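Local coordinates for dinoflagellate luciferase (Lingulodinium polyedrum, PDB 1VPR), which catalyses the oxidation of dinoflagellate luciferin, an open tetrapyrrole, by molecular oxygen with emission of blue light, this chain being the third of three homologous luciferase domains, at residues L207-Q211 with P310-P314; P142-P146 with G235-Y239; R104-F108 with R259-F263; G78-P84 with V304-N308; L161-W165 with S307-E311. All coordinates share one frame. Residues are numbered along the deposited sequence.

Contact 1 (L207-Q211 with P310-P314)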
# COMPACT_ATOMS: atom_id res chain seq x y z
N LEU A 207 1.41 -5.18 -8.14
CA LEU A 207 0.66 -5.74 -7.01
C LEU A 207 0.39 -7.19 -7.39
O LEU A 207 0.10 -7.47 -8.55
CB LEU A 207 -0.68 -5.04 -6.78
CG LEU A 207 -0.77 -3.64 -6.16
CD1 LEU A 207 -2.27 -3.24 -6.16
CD2 LEU A 207 -0.19 -3.62 -4.72
N ARG A 208 0.50 -8.11 -6.43
CA ARG A 208 0.17 -9.53 -6.64
C ARG A 208 -0.90 -9.74 -5.57
O ARG A 208 -0.67 -9.48 -4.39
CB ARG A 208 1.37 -10.43 -6.36
CG ARG A 208 2.53 -10.27 -7.34
CD ARG A 208 3.73 -11.17 -6.95
NE ARG A 208 4.91 -10.94 -7.81
CZ ARG A 208 5.23 -11.64 -8.90
NH1 ARG A 208 6.33 -11.32 -9.58
NH2 ARG A 208 4.48 -12.66 -9.31
N ILE A 209 -2.08 -10.19 -5.97
CA ILE A 209 -3.16 -10.35 -5.01
C ILE A 209 -3.74 -11.75 -5.04
O ILE A 209 -4.00 -12.31 -6.11
CB ILE A 209 -4.32 -9.36 -5.33
CG1 ILE A 209 -3.82 -7.93 -5.28
CG2 ILE A 209 -5.49 -9.55 -4.35
CD1 ILE A 209 -4.87 -6.91 -5.82
N ASN A 210 -3.91 -12.31 -3.86
CA ASN A 210 -4.54 -13.60 -3.72
C ASN A 210 -5.83 -13.14 -3.10
O ASN A 210 -5.82 -12.48 -2.05
CB ASN A 210 -3.79 -14.47 -2.70
CG ASN A 210 -2.73 -15.33 -3.35
OD1 ASN A 210 -3.02 -16.42 -3.85
ND2 ASN A 210 -1.50 -14.84 -3.36
N GLN A 211 -6.95 -13.48 -3.72
CA GLN A 211 -8.24 -13.07 -3.17
C GLN A 211 -9.17 -14.26 -3.02
O GLN A 211 -9.33 -15.04 -3.95
CB GLN A 211 -8.91 -12.01 -4.06
CG GLN A 211 -10.41 -11.79 -3.68
CD GLN A 211 -11.10 -10.68 -4.46
OE1 GLN A 211 -10.81 -10.44 -5.63
NE2 GLN A 211 -12.06 -10.01 -3.81
N PRO A 310 -1.32 -14.70 -9.32
CA PRO A 310 -0.40 -13.80 -8.61
C PRO A 310 1.00 -14.41 -8.51
O PRO A 310 1.98 -13.70 -8.29
CB PRO A 310 -1.06 -13.66 -7.24
CG PRO A 310 -1.67 -15.03 -7.03
CD PRO A 310 -2.33 -15.25 -8.39
N GLU A 311 1.08 -15.73 -8.69
CA GLU A 311 2.35 -16.46 -8.58
C GLU A 311 3.02 -16.09 -7.26
O GLU A 311 4.20 -15.74 -7.19
CB GLU A 311 3.27 -16.12 -9.77
CG GLU A 311 2.77 -16.73 -11.08
CD GLU A 311 3.81 -16.69 -12.20
OE1 GLU A 311 3.83 -15.71 -12.98
OE2 GLU A 311 4.63 -17.63 -12.29
N SER A 312 2.22 -16.17 -6.20
CA SER A 312 2.67 -15.83 -4.86
C SER A 312 1.66 -16.48 -3.92
O SER A 312 0.47 -16.55 -4.24
CB SER A 312 2.66 -14.31 -4.70
OG SER A 312 3.34 -13.93 -3.51
N ASP A 313 2.12 -16.96 -2.78
CA ASP A 313 1.23 -17.64 -1.84
C ASP A 313 0.60 -16.78 -0.75
O ASP A 313 1.16 -15.80 -0.32
CB ASP A 313 1.98 -18.77 -1.14
CG ASP A 313 2.45 -19.84 -2.10
OD1 ASP A 313 3.51 -20.44 -1.81
OD2 ASP A 313 1.77 -20.08 -3.12
N PRO A 314 -0.60 -17.17 -0.28
CA PRO A 314 -1.26 -16.41 0.79
C PRO A 314 -0.47 -16.64 2.08
O PRO A 314 0.37 -17.54 2.15
CB PRO A 314 -2.62 -17.09 0.91
CG PRO A 314 -2.86 -17.70 -0.43
CD PRO A 314 -1.50 -18.18 -0.86
O HOH W 1 5.77 -13.95 -11.41
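The loop that follows strand 297-307 runs across strand 206-212 of the calycin-type barrel. P310 leads, its CA 4.7 Å from the CA of R208. Its ring rests on the strand, with P310 CB 3.4 Å from I209 O and P310 CG 3.7 Å from N210 ND2, while its carbonyl accepts a nearly straight hydrogen bond from the R208 guanidinium (R208 NH2 to P310 O, 2.9 Å). E311 CB lies 3.7 Å from R208 NH2, near the guanidinium plane, and water 1 joins R208 NH2 (2.8 Å) to E311 OE1 (3.1 Å, the weak arm of the bridge). S312 then offers its carbonyl to N210, whose ND2 lies 2.8 Å from S312 O; its hydroxyl is engaged elsewhere, with E7 and D219. D313 turns away from the strand, and P314 finishes the crossing with its CG 3.7 Å from N210 OD1. The other guanidinium nitrogens, R208 NE and NH1, donate to the carbonyls of G68 and K70. Both direct hydrogen bonds thus run from side chains of the strand to main-chain carbonyls of the loop, so a segment without regular structure is held through its backbone.

Contact 2 (P142-P146 with G235-Y239)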
# COMPACT_ATOMS: atom_id res chain seq x y z
N PRO A 142 -9.51 4.87 20.58
CA PRO A 142 -10.04 4.32 19.33
C PRO A 142 -9.88 5.27 18.16
O PRO A 142 -10.24 6.44 18.27
CB PRO A 142 -11.51 4.09 19.63
CG PRO A 142 -11.57 4.07 21.16
CD PRO A 142 -10.61 5.14 21.52
N LEU A 143 -9.35 4.78 17.04
CA LEU A 143 -9.24 5.66 15.89
C LEU A 143 -10.66 5.88 15.39
O LEU A 143 -11.51 4.99 15.50
CB LEU A 143 -8.36 5.02 14.79
CG LEU A 143 -6.84 4.95 15.04
CD1 LEU A 143 -6.17 4.07 13.97
CD2 LEU A 143 -6.23 6.36 15.02
N PRO A 144 -10.96 7.08 14.87
CA PRO A 144 -12.30 7.34 14.34
C PRO A 144 -12.48 6.61 13.02
O PRO A 144 -11.56 6.57 12.21
CB PRO A 144 -12.30 8.87 14.12
CG PRO A 144 -11.34 9.37 15.16
CD PRO A 144 -10.22 8.34 15.05
N TRP A 145 -13.64 5.99 12.80
CA TRP A 145 -13.92 5.36 11.51
C TRP A 145 -14.36 6.56 10.65
O TRP A 145 -15.01 7.48 11.16
CB TRP A 145 -15.08 4.37 11.61
CG TRP A 145 -14.72 3.06 12.29
CD1 TRP A 145 -14.84 2.77 13.61
CD2 TRP A 145 -14.19 1.89 11.66
NE1 TRP A 145 -14.43 1.48 13.85
CE2 TRP A 145 -14.01 0.92 12.67
CE3 TRP A 145 -13.84 1.57 10.34
CZ2 TRP A 145 -13.50 -0.36 12.41
CZ3 TRP A 145 -13.33 0.29 10.07
CH2 TRP A 145 -13.17 -0.66 11.09
N PRO A 146 -13.99 6.59 9.35
CA PRO A 146 -14.41 7.74 8.54
C PRO A 146 -15.86 7.69 8.09
O PRO A 146 -16.28 6.73 7.45
CB PRO A 146 -13.43 7.71 7.36
CG PRO A 146 -13.17 6.23 7.19
CD PRO A 146 -13.00 5.76 8.63
N GLY A 235 -13.23 -4.96 6.42
CA GLY A 235 -13.69 -4.39 7.68
C GLY A 235 -12.76 -4.52 8.88
O GLY A 235 -13.10 -4.04 9.99
N HIS A 236 -11.59 -5.13 8.69
CA HIS A 236 -10.64 -5.32 9.79
C HIS A 236 -9.33 -4.58 9.58
O HIS A 236 -8.80 -4.53 8.48
CB HIS A 236 -10.39 -6.82 10.00
CG HIS A 236 -11.60 -7.57 10.49
ND1 HIS A 236 -11.90 -7.70 11.83
CD2 HIS A 236 -12.61 -8.18 9.81
CE1 HIS A 236 -13.04 -8.36 11.96
NE2 HIS A 236 -13.49 -8.66 10.75
N TYR A 237 -8.81 -4.01 10.66
CA TYR A 237 -7.58 -3.22 10.62
C TYR A 237 -6.31 -4.02 10.37
O TYR A 237 -6.23 -5.22 10.63
CB TYR A 237 -7.38 -2.48 11.96
CG TYR A 237 -7.89 -1.06 11.99
CD1 TYR A 237 -9.15 -0.75 12.49
CD2 TYR A 237 -7.09 -0.02 11.53
CE1 TYR A 237 -9.60 0.56 12.53
CE2 TYR A 237 -7.53 1.28 11.57
CZ TYR A 237 -8.79 1.56 12.07
OH TYR A 237 -9.21 2.85 12.09
N PHE A 238 -5.32 -3.34 9.82
CA PHE A 238 -4.02 -3.95 9.65
C PHE A 238 -3.04 -2.81 9.74
O PHE A 238 -3.38 -1.63 9.59
CB PHE A 238 -3.90 -4.80 8.35
CG PHE A 238 -4.10 -4.04 7.07
CD1 PHE A 238 -3.00 -3.69 6.29
CD2 PHE A 238 -5.38 -3.75 6.61
CE1 PHE A 238 -3.18 -3.05 5.05
CE2 PHE A 238 -5.57 -3.13 5.39
CZ PHE A 238 -4.46 -2.78 4.60
N TYR A 239 -1.80 -3.16 10.02
CA TYR A 239 -0.76 -2.20 10.22
C TYR A 239 0.23 -2.19 9.05
O TYR A 239 0.70 -3.25 8.63
CB TYR A 239 -0.04 -2.57 11.52
CG TYR A 239 1.29 -1.89 11.74
CD1 TYR A 239 1.41 -0.51 11.62
CD2 TYR A 239 2.43 -2.63 12.09
CE1 TYR A 239 2.62 0.15 11.83
CE2 TYR A 239 3.66 -1.99 12.30
CZ TYR A 239 3.74 -0.59 12.17
OH TYR A 239 4.92 0.08 12.42
O HOH W 2 -11.56 3.15 13.29
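The segments 142-146 and 235-239 keep their backbones well apart: L143 and Y237, like W145 and G235, are 10.5 Å from CA to CA, and no direct hydrogen bond links them. Proline-rich 142-146 is extended, with no regular secondary structure, whereas 235-239 leads from a loop into strand 237-241. G235, at phi 84° and psi 0°, has backbone angles at which a CB would press on the preceding carbonyl oxygen. The gap is filled chiefly by Y237, whose side chain reaches across between L143 and W145. L143 CD1 packs 3.9 Å from Y237 CE2, and W145 CZ2 lies 4.0 Å from Y237 CE1, the latter atom sitting over one face of the indole. The two six-membered rings meet obliquely, their centroids 5.4 Å apart and their planes at 57°. At the indole edge, W145 CH2 comes to 3.6 Å from G235 O. Beyond the ring, Y237 OH stands 3.6 Å from L143 CB and shares water 2 (2.7 Å) with the main chain, the water donating to L143 O at 2.9 Å. Around this layer, W145 also stacks on Y339, and V251 of strand 247-253 touches both W145 and Y237. W265 of strand 259-266 packs against L143 and Y237, so the 142-146 loop, which comes between helix 120-126 and strand 163-169, lies against three successive strands of the barrel.

Contact 3 (R104-F108 with R259-F263)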
# COMPACT_ATOMS: atom_id res chain seq x y z
N ARG A 104 -17.77 11.08 -11.10
CA ARG A 104 -18.54 11.44 -9.92
C ARG A 104 -19.03 10.22 -9.16
O ARG A 104 -19.93 10.33 -8.33
CB ARG A 104 -19.73 12.34 -10.32
CG ARG A 104 -19.34 13.63 -11.07
CD ARG A 104 -18.28 14.44 -10.33
NE ARG A 104 -17.82 15.56 -11.15
CZ ARG A 104 -16.64 16.17 -11.00
NH1 ARG A 104 -15.79 15.78 -10.05
NH2 ARG A 104 -16.30 17.18 -11.81
N THR A 105 -18.45 9.06 -9.44
CA THR A 105 -18.88 7.84 -8.75
C THR A 105 -17.90 7.42 -7.67
O THR A 105 -17.97 6.29 -7.18
CB THR A 105 -19.03 6.64 -9.73
OG1 THR A 105 -17.74 6.29 -10.24
CG2 THR A 105 -19.96 6.99 -10.93
N LEU A 106 -16.98 8.30 -7.30
CA LEU A 106 -15.99 7.97 -6.27
C LEU A 106 -16.56 7.78 -4.88
O LEU A 106 -17.59 8.36 -4.53
CB LEU A 106 -14.90 9.03 -6.21
CG LEU A 106 -14.00 9.01 -7.43
CD1 LEU A 106 -13.18 10.28 -7.42
CD2 LEU A 106 -13.11 7.78 -7.39
N CYS A 107 -15.87 6.94 -4.10
CA CYS A 107 -16.25 6.61 -2.73
C CYS A 107 -16.35 7.84 -1.86
O CYS A 107 -15.88 8.92 -2.22
CB CYS A 107 -15.20 5.65 -2.13
SG CYS A 107 -13.51 6.35 -2.17
N PHE A 108 -16.96 7.65 -0.70
CA PHE A 108 -17.15 8.72 0.30
C PHE A 108 -17.87 9.93 -0.31
O PHE A 108 -17.61 11.06 0.09
CB PHE A 108 -15.80 9.16 0.88
CG PHE A 108 -15.16 8.14 1.81
CD1 PHE A 108 -14.18 7.28 1.33
CD2 PHE A 108 -15.56 8.04 3.15
CE1 PHE A 108 -13.59 6.32 2.18
CE2 PHE A 108 -14.98 7.09 4.00
CZ PHE A 108 -13.99 6.23 3.51
N ARG A 259 -15.14 -3.36 -6.45
CA ARG A 259 -14.53 -2.20 -5.83
C ARG A 259 -14.23 -2.36 -4.36
O ARG A 259 -15.02 -2.93 -3.61
CB ARG A 259 -15.44 -0.95 -6.01
CG ARG A 259 -14.83 0.29 -5.37
CD ARG A 259 -15.53 1.60 -5.75
NE ARG A 259 -16.93 1.60 -5.36
CZ ARG A 259 -17.64 2.71 -5.17
NH1 ARG A 259 -17.07 3.89 -5.34
NH2 ARG A 259 -18.93 2.62 -4.85
N LYS A 260 -13.07 -1.88 -3.93
CA LYS A 260 -12.73 -1.90 -2.52
C LYS A 260 -12.74 -0.45 -2.07
O LYS A 260 -12.35 0.45 -2.84
CB LYS A 260 -11.32 -2.44 -2.26
CG LYS A 260 -11.09 -3.89 -2.62
CD LYS A 260 -9.72 -4.29 -2.06
CE LYS A 260 -8.59 -3.44 -2.70
NZ LYS A 260 -7.27 -3.88 -2.19
N ILE A 261 -13.17 -0.21 -0.85
CA ILE A 261 -13.19 1.15 -0.29
C ILE A 261 -12.54 1.07 1.09
O ILE A 261 -12.86 0.20 1.90
CB ILE A 261 -14.63 1.70 -0.14
CG1 ILE A 261 -15.29 1.77 -1.51
CG2 ILE A 261 -14.58 3.11 0.49
CD1 ILE A 261 -16.75 2.20 -1.47
N GLY A 262 -11.62 1.98 1.36
CA GLY A 262 -10.94 1.92 2.65
C GLY A 262 -10.34 3.24 3.07
O GLY A 262 -10.65 4.30 2.50
N PHE A 263 -9.49 3.20 4.07
CA PHE A 263 -8.87 4.42 4.55
C PHE A 263 -7.63 3.99 5.30
O PHE A 263 -7.53 2.83 5.72
CB PHE A 263 -9.80 5.14 5.53
CG PHE A 263 -10.09 4.36 6.75
CD1 PHE A 263 -11.09 3.37 6.74
CD2 PHE A 263 -9.36 4.57 7.92
CE1 PHE A 263 -11.34 2.61 7.87
CE2 PHE A 263 -9.61 3.80 9.06
CZ PHE A 263 -10.59 2.84 9.04
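Strand 259-266 of the calycin beta-barrel is covered here by the turn leading into the short helix 107-111; over their touching parts the two segments run nearly in the same direction, 22° apart, and C107 and I261 are nearest, with CA atoms 6.7 Å apart. On the strand, R259 and I261 point toward the covering segment while K260 between them points to the other face. R259 is extended through chi1 and chi2 (t, t) and then bends at chi3 (p), which brings NH1 alongside the 105-107 backbone, 3.2 Å from T105 O and 3.5 Å from C107 N. Its charge is met by salt bridges to E256 and E276, and E276 also accepts from the C107 amide, so one carboxylate serves both segments. The CA-to-CB bond of C107 points toward the strand, placing CB 3.7 Å from I261 CG2. F108 adopts backbone angles in the left-handed region (phi 55°, psi 33°). Its CA-to-CB bond points sideways, but with chi1 at m the ring comes back over the strand, and R274 makes a cation-pi contact with it. I261, in the m, t rotamer, presents the same methyl to both neighbours: CG2 is also 3.8 Å from F108 CE1. That ring carbon lies just 3.6 Å from G262 O, which approaches the phenyl group edge-on.

Contact 4 (G78-P84 with V304-N308)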
# COMPACT_ATOMS: atom_id res chain seq x y z
N GLY A 78 2.36 -10.44 -19.06
CA GLY A 78 1.78 -11.71 -18.66
C GLY A 78 0.82 -12.15 -19.73
O GLY A 78 0.57 -11.40 -20.67
N PRO A 79 0.22 -13.35 -19.62
CA PRO A 79 -0.71 -13.84 -20.64
C PRO A 79 -1.90 -12.96 -20.98
O PRO A 79 -2.38 -13.00 -22.11
CB PRO A 79 -1.13 -15.21 -20.10
CG PRO A 79 -0.91 -15.10 -18.65
CD PRO A 79 0.37 -14.30 -18.52
N LEU A 80 -2.38 -12.17 -20.03
CA LEU A 80 -3.52 -11.30 -20.31
C LEU A 80 -3.10 -9.98 -20.93
O LEU A 80 -3.94 -9.25 -21.46
CB LEU A 80 -4.30 -11.02 -19.03
CG LEU A 80 -4.88 -12.23 -18.30
CD1 LEU A 80 -5.46 -11.72 -16.94
CD2 LEU A 80 -5.94 -12.92 -19.15
N CYS A 81 -1.81 -9.65 -20.86
CA CYS A 81 -1.32 -8.39 -21.43
C CYS A 81 0.20 -8.53 -21.49
O CYS A 81 0.91 -8.29 -20.50
CB CYS A 81 -1.69 -7.20 -20.55
SG CYS A 81 -1.05 -5.62 -21.19
N GLU A 82 0.68 -8.91 -22.66
CA GLU A 82 2.11 -9.14 -22.86
C GLU A 82 2.92 -7.86 -22.99
O GLU A 82 4.14 -7.89 -22.80
CB GLU A 82 2.34 -9.99 -24.11
CG GLU A 82 1.63 -11.36 -24.10
CD GLU A 82 2.35 -12.40 -23.25
OE1 GLU A 82 1.87 -13.56 -23.20
OE2 GLU A 82 3.39 -12.07 -22.62
N ASP A 83 2.26 -6.76 -23.30
CA ASP A 83 2.95 -5.49 -23.49
C ASP A 83 2.33 -4.37 -22.64
O ASP A 83 1.79 -3.40 -23.18
CB ASP A 83 2.87 -5.11 -24.97
CG ASP A 83 3.82 -4.00 -25.35
OD1 ASP A 83 3.64 -3.45 -26.44
OD2 ASP A 83 4.75 -3.69 -24.56
N PRO A 84 2.41 -4.49 -21.31
CA PRO A 84 1.83 -3.45 -20.43
C PRO A 84 2.40 -2.04 -20.62
O PRO A 84 1.70 -1.05 -20.39
CB PRO A 84 2.10 -4.00 -19.01
CG PRO A 84 3.34 -4.87 -19.20
CD PRO A 84 3.04 -5.57 -20.51
N VAL A 304 -2.68 -2.36 -14.99
CA VAL A 304 -3.33 -3.18 -16.01
C VAL A 304 -3.10 -4.64 -15.58
O VAL A 304 -2.03 -5.00 -15.09
CB VAL A 304 -2.76 -2.91 -17.43
CG1 VAL A 304 -1.25 -3.24 -17.49
CG2 VAL A 304 -3.52 -3.76 -18.44
N LYS A 305 -4.12 -5.48 -15.71
CA LYS A 305 -4.00 -6.87 -15.29
C LYS A 305 -3.21 -7.71 -16.32
O LYS A 305 -3.64 -7.86 -17.47
CB LYS A 305 -5.38 -7.48 -15.06
CG LYS A 305 -5.33 -8.62 -14.07
CD LYS A 305 -6.64 -9.34 -13.94
CE LYS A 305 -6.55 -10.31 -12.79
NZ LYS A 305 -7.86 -11.01 -12.57
N VAL A 306 -2.06 -8.23 -15.91
CA VAL A 306 -1.25 -9.01 -16.84
C VAL A 306 -1.43 -10.52 -16.65
O VAL A 306 -1.08 -11.32 -17.54
CB VAL A 306 0.26 -8.60 -16.74
CG1 VAL A 306 0.43 -7.10 -17.13
CG2 VAL A 306 0.80 -8.84 -15.33
N SER A 307 -2.03 -10.93 -15.53
CA SER A 307 -2.24 -12.36 -15.29
C SER A 307 -3.27 -12.64 -14.21
O SER A 307 -3.35 -11.89 -13.26
CB SER A 307 -0.94 -13.02 -14.84
OG SER A 307 -1.15 -14.41 -14.70
N ASN A 308 -4.02 -13.73 -14.34
CA ASN A 308 -4.98 -14.12 -13.31
C ASN A 308 -4.24 -14.83 -12.16
O ASN A 308 -4.81 -15.09 -11.11
CB ASN A 308 -6.02 -15.09 -13.86
CG ASN A 308 -7.08 -14.40 -14.68
OD1 ASN A 308 -7.37 -13.22 -14.48
ND2 ASN A 308 -7.69 -15.14 -15.61
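A classic beta bulge near the end of strand 297-307, where V306 and S307 both face R164 of the neighbouring strand, receives a type I beta turn formed by G78 to C81. Within the turn, C81 N donates to G78 O and G78 N to C81 O, each at 3.0 Å. V306 O is the focus of the contact: L80 N donates to it at 2.9 Å, and G78 CA adds a CA-H...O contact at 3.1 Å. A CB on G78 would clash with this oxygen. Around it, L80 CB lies 3.6 Å from K305 O, and L80 CD1 covers the backbone at S307 C (3.6 Å). Deeper in, C81 CB and P84 CB each pack 4.0 Å from V306 CG1, while P84 CB lies 3.8 Å from V304 CG1. K305 NZ bonds to N308 OD1 at 3.0 Å and also to the carbonyl of H162. One direct hydrogen bond thus ties the turn to the bulge carbonyl, with apolar packing of C81 and P84 on V304 and V306 beside it.

Contact 5 (L161-W165 with S307-E311)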
# COMPACT_ATOMS: atom_id res chain seq x y z
N LEU A 161 -9.87 -9.44 -8.15
CA LEU A 161 -8.59 -8.83 -7.85
C LEU A 161 -7.43 -9.83 -7.93
O LEU A 161 -6.26 -9.44 -8.05
CB LEU A 161 -8.61 -8.23 -6.45
CG LEU A 161 -9.85 -7.38 -6.12
CD1 LEU A 161 -9.76 -6.86 -4.69
CD2 LEU A 161 -9.95 -6.24 -7.11
N HIS A 162 -7.76 -11.12 -7.86
CA HIS A 162 -6.76 -12.19 -7.88
C HIS A 162 -5.91 -12.14 -9.16
O HIS A 162 -6.42 -12.20 -10.27
CB HIS A 162 -7.47 -13.54 -7.80
CG HIS A 162 -6.59 -14.68 -7.40
ND1 HIS A 162 -6.34 -14.99 -6.08
CD2 HIS A 162 -5.97 -15.63 -8.14
CE1 HIS A 162 -5.60 -16.09 -6.02
NE2 HIS A 162 -5.37 -16.50 -7.26
N GLY A 163 -4.59 -12.02 -8.99
CA GLY A 163 -3.70 -11.98 -10.14
C GLY A 163 -2.55 -11.02 -9.94
O GLY A 163 -2.29 -10.56 -8.82
N ARG A 164 -1.84 -10.74 -11.03
CA ARG A 164 -0.72 -9.83 -11.01
C ARG A 164 -1.10 -8.60 -11.83
O ARG A 164 -1.60 -8.70 -12.97
CB ARG A 164 0.56 -10.50 -11.55
CG ARG A 164 1.79 -9.62 -11.41
CD ARG A 164 3.06 -10.46 -11.57
NE ARG A 164 3.11 -11.06 -12.90
CZ ARG A 164 3.58 -10.44 -13.98
NH1 ARG A 164 4.05 -9.20 -13.91
NH2 ARG A 164 3.52 -11.05 -15.16
N TRP A 165 -0.88 -7.43 -11.22
CA TRP A 165 -1.24 -6.14 -11.81
C TRP A 165 0.00 -5.31 -11.98
O TRP A 165 0.84 -5.26 -11.09
CB TRP A 165 -2.19 -5.39 -10.86
CG TRP A 165 -3.44 -6.17 -10.55
CD1 TRP A 165 -3.57 -7.20 -9.65
CD2 TRP A 165 -4.71 -6.02 -11.17
NE1 TRP A 165 -4.87 -7.69 -9.68
CE2 TRP A 165 -5.58 -6.98 -10.61
CE3 TRP A 165 -5.21 -5.15 -12.16
CZ2 TRP A 165 -6.93 -7.11 -11.00
CZ3 TRP A 165 -6.56 -5.28 -12.55
CH2 TRP A 165 -7.40 -6.25 -11.97
N SER A 307 -2.03 -10.93 -15.53
CA SER A 307 -2.24 -12.36 -15.29
C SER A 307 -3.27 -12.64 -14.21
O SER A 307 -3.35 -11.89 -13.26
CB SER A 307 -0.94 -13.02 -14.84
OG SER A 307 -1.15 -14.41 -14.70
N ASN A 308 -4.02 -13.73 -14.34
CA ASN A 308 -4.98 -14.12 -13.31
C ASN A 308 -4.24 -14.83 -12.16
O ASN A 308 -4.81 -15.09 -11.11
CB ASN A 308 -6.02 -15.09 -13.86
CG ASN A 308 -7.08 -14.40 -14.68
OD1 ASN A 308 -7.37 -13.22 -14.48
ND2 ASN A 308 -7.69 -15.14 -15.61
N ASP A 309 -2.95 -15.12 -12.35
CA ASP A 309 -2.15 -15.81 -11.35
C ASP A 309 -1.18 -14.86 -10.65
O ASP A 309 -0.31 -14.25 -11.30
CB ASP A 309 -1.36 -16.93 -12.05
CG ASP A 309 -0.61 -17.81 -11.09
OD1 ASP A 309 0.05 -18.74 -11.58
OD2 ASP A 309 -0.67 -17.58 -9.86
N PRO A 310 -1.32 -14.70 -9.32
CA PRO A 310 -0.40 -13.80 -8.61
C PRO A 310 1.00 -14.41 -8.51
O PRO A 310 1.98 -13.70 -8.29
CB PRO A 310 -1.06 -13.66 -7.24
CG PRO A 310 -1.67 -15.03 -7.03
CD PRO A 310 -2.33 -15.25 -8.39
N GLU A 311 1.08 -15.73 -8.69
CA GLU A 311 2.35 -16.46 -8.58
C GLU A 311 3.02 -16.09 -7.26
O GLU A 311 4.20 -15.74 -7.19
CB GLU A 311 3.27 -16.12 -9.77
CG GLU A 311 2.77 -16.73 -11.08
CD GLU A 311 3.81 -16.69 -12.20
OE1 GLU A 311 3.83 -15.71 -12.98
OE2 GLU A 311 4.63 -17.63 -12.29
O HOH W 3 2.07 -13.64 -12.86
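Main-chain pairing of R164 with S307 is the core of this contact: R164 N donates to S307 O at 2.9 Å, and S307 N returns a weak bond to R164 O at 3.4 Å, making an antiparallel hydrogen-bonded pair. Water 3 extends the link, accepting from R164 NE (2.8 Å) and donating to D309 O (2.9 Å) and E311 OE1 (2.7 Å); the ends of the guanidinium bind the carbonyls of Y76 and G77. Next to the pair the CA traces of the two segments come closest at G163, whose CA is 4.0 Å from N308 CA and makes CA-H...O contacts with S307 O (3.1 Å) and N308 O (3.4 Å). A side chain there would strike S307 O. Further out, H162 CD2 approaches N308 O at 3.2 Å, and P310 CG sits over one face of the imidazole. Beyond the bridge the 307-311 backbone leaves the sheet through an ST turn, S307 OG accepting from D309 N (3.0 Å), and then an Asx turn, D309 OD2 accepting from E311 N (2.8 Å). The pairing joins the first and last strands of the barrel, the closure expected of a calycin beta-barrel.

All five contacts reach one antiparallel sheet of the catalytic domain, which curves into the barrel. Contacts 1, 4 and 5 cluster: the centre of contact 5 is 6 Å from that of contact 1 and 9 Å from that of contact 4, and the chain through 304-314 serves all three in the order 4, 5, 1. There strand 163-169 lies between strands 206-212 and 297-307. Contacts 2 and 3, with centres 16 Å apart, lie over strands 237-241 and 259-266, where F263 packs against Y237, W145 and P146. Contacts 2 and 4 are farthest apart, about 33 Å between centres. Of the segments preceding the first barrel strand, 104-108 and 142-146 thus cover adjoining parts of the barrel, while 78-84 covers a distant part at the end of strand 297-307.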